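Local coordinates for protein putative enoyl-CoA hydratase/isomerase (PDB 3RSI) that probably acts as a hydro-lyase or isomerase on enoyl-CoA thioesters in lipid metabolism, as a trimeric member of the crotonase family, at residues 95-100 with 146-151; 120-125 with 155-160. One frame throughout, in Å; residues are numbered along the deposited sequence.

Contact 1: 95-100 with 146-151; sequences LLLSHT and PGAGSM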
loop_
_atom_site.group_PDB
_atom_site.type_symbol
_atom_site.label_atom_id
_atom_site.label_comp_id
_atom_site.label_asym_id
_atom_site.label_seq_id
_atom_site.Cartn_x
_atom_site.Cartn_y
_atom_site.Cartn_z
ATOM N N LEU B 95 -21.920 -4.151 10.349
ATOM C CA LEU B 95 -21.150 -3.775 9.165
ATOM C C LEU B 95 -19.650 -3.798 9.374
ATOM O O LEU B 95 -18.894 -3.519 8.435
ATOM C CB LEU B 95 -21.549 -2.359 8.698
ATOM C CG LEU B 95 -22.991 -2.161 8.223
ATOM C CD1 LEU B 95 -23.239 -0.715 7.796
ATOM C CD2 LEU B 95 -23.306 -3.104 7.070
ATOM N N LEU B 96 -19.208 -4.130 10.589
ATOM C CA LEU B 96 -17.793 -3.991 10.988
ATOM C C LEU B 96 -17.233 -2.595 10.668
ATOM O O LEU B 96 -16.044 -2.430 10.298
ATOM C CB LEU B 96 -16.951 -5.093 10.328
ATOM C CG LEU B 96 -17.296 -6.516 10.786
ATOM C CD1 LEU B 96 -16.433 -7.517 10.064
ATOM C CD2 LEU B 96 -17.144 -6.655 12.312
ATOM N N LEU B 97 -18.098 -1.590 10.798
ATOM C CA LEU B 97 -17.711 -0.220 10.576
ATOM C C LEU B 97 -17.089 0.350 11.862
ATOM O O LEU B 97 -16.017 0.935 11.841
ATOM C CB LEU B 97 -18.924 0.592 10.147
ATOM C CG LEU B 97 -18.669 2.009 9.635
ATOM C CD1 LEU B 97 -17.482 2.020 8.695
ATOM C CD2 LEU B 97 -19.935 2.578 8.959
ATOM N N SER B 98 -17.782 0.191 12.974
ATOM C CA SER B 98 -17.258 0.607 14.267
ATOM C C SER B 98 -16.743 -0.559 15.094
ATOM O O SER B 98 -16.386 -0.377 16.246
ATOM C CB SER B 98 -18.348 1.322 15.062
ATOM O OG SER B 98 -19.398 0.424 15.386
ATOM N N HIS B 99 -16.723 -1.761 14.535
ATOM C CA HIS B 99 -16.275 -2.922 15.284
ATOM C C HIS B 99 -15.196 -3.629 14.485
ATOM O O HIS B 99 -15.237 -3.657 13.269
ATOM C CB HIS B 99 -17.424 -3.897 15.569
ATOM C CG HIS B 99 -17.012 -5.087 16.375
ATOM N ND1 HIS B 99 -16.596 -4.988 17.688
ATOM C CD2 HIS B 99 -16.929 -6.401 16.050
ATOM C CE1 HIS B 99 -16.294 -6.194 18.142
ATOM N NE2 HIS B 99 -16.485 -7.069 17.166
ATOM N N THR B 100 -14.224 -4.171 15.192
ATOM C CA THR B 100 -13.207 -4.990 14.596
ATOM C C THR B 100 -13.324 -6.365 15.253
ATOM O O THR B 100 -13.278 -6.473 16.468
ATOM C CB THR B 100 -11.828 -4.332 14.814
ATOM O OG1 THR B 100 -11.736 -3.157 13.993
ATOM C CG2 THR B 100 -10.685 -5.292 14.487
ATOM N N PRO B 146 -19.774 5.092 -1.111
ATOM C CA PRO B 146 -19.491 3.962 -0.223
ATOM C C PRO B 146 -18.933 4.451 1.130
ATOM O O PRO B 146 -17.707 4.452 1.370
ATOM C CB PRO B 146 -18.483 3.157 -1.009
ATOM C CG PRO B 146 -17.734 4.163 -1.784
ATOM C CD PRO B 146 -18.692 5.299 -2.081
ATOM N N GLY B 147 -19.869 4.872 1.988
ATOM C CA GLY B 147 -19.555 5.469 3.282
ATOM C C GLY B 147 -19.586 4.490 4.446
ATOM O O GLY B 147 -19.689 4.899 5.600
ATOM N N ALA B 148 -19.491 3.205 4.152
ATOM C CA ALA B 148 -19.328 2.185 5.193
ATOM C C ALA B 148 -17.844 1.806 5.337
ATOM O O ALA B 148 -17.484 0.625 5.419
ATOM C CB ALA B 148 -20.198 0.966 4.898
ATOM N N GLY B 149 -16.986 2.821 5.351
ATOM C CA GLY B 149 -15.558 2.637 5.601
ATOM C C GLY B 149 -14.634 2.638 4.392
ATOM O O GLY B 149 -13.418 2.749 4.567
ATOM N N SER B 150 -15.193 2.512 3.181
ATOM C CA SER B 150 -14.374 2.320 1.962
ATOM C C SER B 150 -13.510 3.526 1.631
ATOM O O SER B 150 -12.375 3.375 1.156
ATOM C CB SER B 150 -15.227 1.966 0.746
ATOM O OG SER B 150 -15.859 0.692 0.905
ATOM N N MET B 151 -14.035 4.716 1.896
ATOM C CA MET B 151 -13.309 5.937 1.551
ATOM C C MET B 151 -12.121 6.157 2.486
ATOM O O MET B 151 -11.086 6.612 2.054
ATOM C CB MET B 151 -14.257 7.130 1.501
ATOM C CG MET B 151 -15.290 6.971 0.373
ATOM S SD MET B 151 -16.485 8.306 0.196
ATOM C CE MET B 151 -17.563 7.956 1.574
#
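The peptide between A148 and G149 presents one flat face to L97. The methyl CD1 of L97 sits almost straight over it, 3.4 Å from C of A148. CD1 of L97 is also 3.5 Å from N of G149, so it spans the C-N bond rather than resting on one atom. The chain turns away on the other face, where N of S150 lies. The second methyl, CD2 of L97, reaches toward CA of A148 and the carbonyl of G147. CD2 of L97 comes within 3.8 Å of CA of A148. CD2 of L97 is 4.1 Å from O of G147. The apolar contact of CD2 of L97 with CB of A148 is looser, at 4.4 Å. CG of L97 is anti to the backbone N (chi1 -170°), which brings both methyls down on the turn. No hydrogen bond joins the two segments; they meet by van der Waals packing.

The contact joins the loop after helix 88-94 to the loop that leads into helix 150-157, both within the crotonase fold. L96 follows helix 88-94 with positive phi and closes it in a Schellman motif, and L97 comes next. G149 is the N-cap of helix 150-157, and its positive phi (101°) belongs to the turn into that helix. CD1 of L97 packs on bare backbone, since G149 carries no side chain.

The turn is tied down from its own chain. E119 accepts from N of A148 through OE2 and pairs with OG of S150 through OE1. On the other segment, O of L96 receives NH2 of R153. Two further subunits close in around the site: R231 of the second subunit packs on L97, and V38 of the third subunit packs on L95.

Contact 2: 120-125 with 155-160; sequences MLQQTD and KRQIPY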
loop_
_atom_site.group_PDB
_atom_site.type_symbol
_atom_site.label_atom_id
_atom_site.label_comp_id
_atom_site.label_asym_id
_atom_site.label_seq_id
_atom_site.Cartn_x
_atom_site.Cartn_y
_atom_site.Cartn_z
ATOM N N MET B 120 -17.718 -4.361 3.489
ATOM C CA MET B 120 -17.398 -5.269 4.590
ATOM C C MET B 120 -16.136 -6.132 4.350
ATOM O O MET B 120 -15.445 -6.531 5.301
ATOM C CB MET B 120 -18.589 -6.166 4.927
ATOM C CG MET B 120 -19.662 -5.462 5.727
ATOM S SD MET B 120 -21.100 -6.512 6.092
ATOM C CE MET B 120 -20.400 -7.598 7.332
ATOM N N LEU B 121 -15.834 -6.402 3.091
ATOM C CA LEU B 121 -14.650 -7.175 2.731
ATOM C C LEU B 121 -13.361 -6.558 3.292
ATOM O O LEU B 121 -12.422 -7.284 3.621
ATOM C CB LEU B 121 -14.556 -7.293 1.224
ATOM C CG LEU B 121 -13.468 -8.188 0.646
ATOM C CD1 LEU B 121 -13.750 -9.663 0.832
ATOM C CD2 LEU B 121 -13.294 -7.853 -0.838
ATOM N N GLN B 122 -13.334 -5.229 3.402
ATOM C CA GLN B 122 -12.169 -4.520 3.898
ATOM C C GLN B 122 -11.892 -4.776 5.385
ATOM O O GLN B 122 -10.785 -4.541 5.836
ATOM C CB GLN B 122 -12.270 -3.025 3.584
ATOM C CG GLN B 122 -12.139 -2.740 2.084
ATOM C CD GLN B 122 -12.778 -1.429 1.685
ATOM O OE1 GLN B 122 -12.195 -0.368 1.891
ATOM N NE2 GLN B 122 -13.987 -1.494 1.119
ATOM N N GLN B 123 -12.873 -5.321 6.108
ATOM C CA GLN B 123 -12.716 -5.722 7.499
ATOM C C GLN B 123 -12.572 -7.250 7.651
ATOM O O GLN B 123 -12.511 -7.772 8.771
ATOM C CB GLN B 123 -13.871 -5.185 8.348
ATOM C CG GLN B 123 -13.770 -3.677 8.643
ATOM C CD GLN B 123 -12.835 -3.390 9.806
ATOM O OE1 GLN B 123 -11.636 -3.456 9.659
ATOM N NE2 GLN B 123 -13.389 -3.125 10.980
ATOM N N THR B 124 -12.524 -7.963 6.534
ATOM C CA THR B 124 -12.022 -9.319 6.548
ATOM C C THR B 124 -10.494 -9.277 6.465
ATOM O O THR B 124 -9.910 -8.330 5.936
ATOM C CB THR B 124 -12.601 -10.187 5.388
ATOM O OG1 THR B 124 -12.077 -9.761 4.122
ATOM C CG2 THR B 124 -14.122 -10.149 5.395
ATOM N N ASP B 125 -9.859 -10.326 6.959
ATOM C CA ASP B 125 -8.390 -10.381 7.070
ATOM C C ASP B 125 -7.705 -11.045 5.896
ATOM O O ASP B 125 -6.702 -10.533 5.373
ATOM C CB ASP B 125 -8.036 -11.130 8.348
ATOM C CG ASP B 125 -8.617 -10.447 9.560
ATOM O OD1 ASP B 125 -8.426 -9.222 9.669
ATOM O OD2 ASP B 125 -9.283 -11.100 10.367
ATOM N N LYS B 155 -7.931 2.758 -0.009
ATOM C CA LYS B 155 -6.597 3.239 -0.387
ATOM C C LYS B 155 -5.523 2.789 0.578
ATOM O O LYS B 155 -4.358 2.846 0.232
ATOM C CB LYS B 155 -6.533 4.772 -0.482
ATOM C CG LYS B 155 -6.820 5.470 0.861
ATOM C CD LYS B 155 -6.520 6.921 0.846
ATOM C CE LYS B 155 -6.572 7.495 2.258
ATOM N NZ LYS B 155 -7.958 7.488 2.867
ATOM N N ARG B 156 -5.892 2.390 1.796
ATOM C CA ARG B 156 -4.898 1.877 2.740
ATOM C C ARG B 156 -4.499 0.445 2.428
ATOM O O ARG B 156 -3.456 -0.029 2.892
ATOM C CB ARG B 156 -5.414 1.932 4.172
ATOM C CG ARG B 156 -5.818 3.310 4.612
ATOM C CD ARG B 156 -6.332 3.307 6.015
ATOM N NE ARG B 156 -6.847 4.622 6.371
ATOM C CZ ARG B 156 -6.891 5.118 7.603
ATOM N NH1 ARG B 156 -6.445 4.417 8.659
ATOM N NH2 ARG B 156 -7.350 6.338 7.767
ATOM N N GLN B 157 -5.369 -0.254 1.713
ATOM C CA GLN B 157 -5.263 -1.692 1.539
ATOM C C GLN B 157 -4.810 -2.117 0.131
ATOM O O GLN B 157 -4.254 -3.210 -0.031
ATOM C CB GLN B 157 -6.599 -2.327 1.891
ATOM C CG GLN B 157 -7.006 -2.087 3.341
ATOM C CD GLN B 157 -8.130 -3.006 3.814
ATOM O OE1 GLN B 157 -8.546 -3.922 3.099
ATOM N NE2 GLN B 157 -8.608 -2.772 5.043
ATOM N N ILE B 158 -5.071 -1.265 -0.863
ATOM C CA ILE B 158 -4.662 -1.491 -2.273
ATOM C C ILE B 158 -4.121 -0.186 -2.874
ATOM O O ILE B 158 -4.360 0.901 -2.332
ATOM C CB ILE B 158 -5.814 -2.021 -3.167
ATOM C CG1 ILE B 158 -6.850 -0.927 -3.468
ATOM C CG2 ILE B 158 -6.482 -3.249 -2.550
ATOM C CD1 ILE B 158 -7.939 -1.405 -4.470
ATOM N N PRO B 159 -3.414 -0.278 -4.006
ATOM C CA PRO B 159 -2.809 0.945 -4.521
ATOM C C PRO B 159 -3.806 2.083 -4.735
ATOM O O PRO B 159 -4.882 1.890 -5.313
ATOM C CB PRO B 159 -2.155 0.495 -5.821
ATOM C CG PRO B 159 -1.748 -0.923 -5.516
ATOM C CD PRO B 159 -2.887 -1.470 -4.697
ATOM N N TYR B 160 -3.420 3.243 -4.210
ATOM C CA TYR B 160 -4.196 4.474 -4.243
ATOM C C TYR B 160 -4.941 4.694 -5.538
ATOM O O TYR B 160 -6.129 4.971 -5.512
ATOM C CB TYR B 160 -3.228 5.622 -4.039
ATOM C CG TYR B 160 -3.820 6.997 -3.939
ATOM C CD1 TYR B 160 -4.221 7.512 -2.700
ATOM C CD2 TYR B 160 -3.907 7.818 -5.050
ATOM C CE1 TYR B 160 -4.722 8.809 -2.592
ATOM C CE2 TYR B 160 -4.398 9.110 -4.954
ATOM C CZ TYR B 160 -4.805 9.600 -3.715
ATOM O OH TYR B 160 -5.305 10.887 -3.612
#
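Q157 and Q122 meet through one hydrogen bond. NE2 of Q157 donates to the backbone O of Q122 at 2.9 Å. The bond is nearly straight, with an N-H...O angle of 171°. The acceptor lies in the amide plane of Q157, while the donor is tilted 17° from the carbonyl plane of Q122. The chain of Q157 is extended beyond CG, which carries the amide across to the turn. The other polar atoms of the two amides have separate partners: OE1 of Q157 takes NH2 of R127, and NE2 of Q122 bonds OG of S150 and O of C118. These bonds should fix the rotation of both buried amides.

The van der Waals contact is small. OE1 of Q157 lies 3.9 Å from CB of Q122. The side chains pass at a slant, with amide planes 89° apart, so they do not stack.

Hydrogen bonds within 120-125 shape the acceptor side. L121 to T124 form a type I beta turn. O of L121 accepts both N of T124 at 3.0 Å and OG1 of T124 at 2.6 Å.

The turn carries the chain from helix 116-121 into strand 126-130. L121 and T124 pack on strand 105-109. Q157 reaches the turn from the last part of helix 150-157, just before helix 160-169.

Overall arrangement
Contact 2 is buried. Contact 1, about 11 Å away between centres, is partly buried and lies farther from the chain's centre. Both use helix 150-157: contact 1 meets its N-terminal start, contact 2 its far end. Segment 120-125 of contact 2 also touches contact 1. From it, NE2 of Q123 reaches O of L96 at 2.8 Å, a probable hydrogen bond that joins the two sites. Their chemistry differs. Contact 1 is a leucine against glycine-rich backbone, without a hydrogen bond; contact 2 is a polar grip between glutamine amide and carbonyl. Both contacts lie near other subunits; Y160 of the third subunit, for example, packs on Q157.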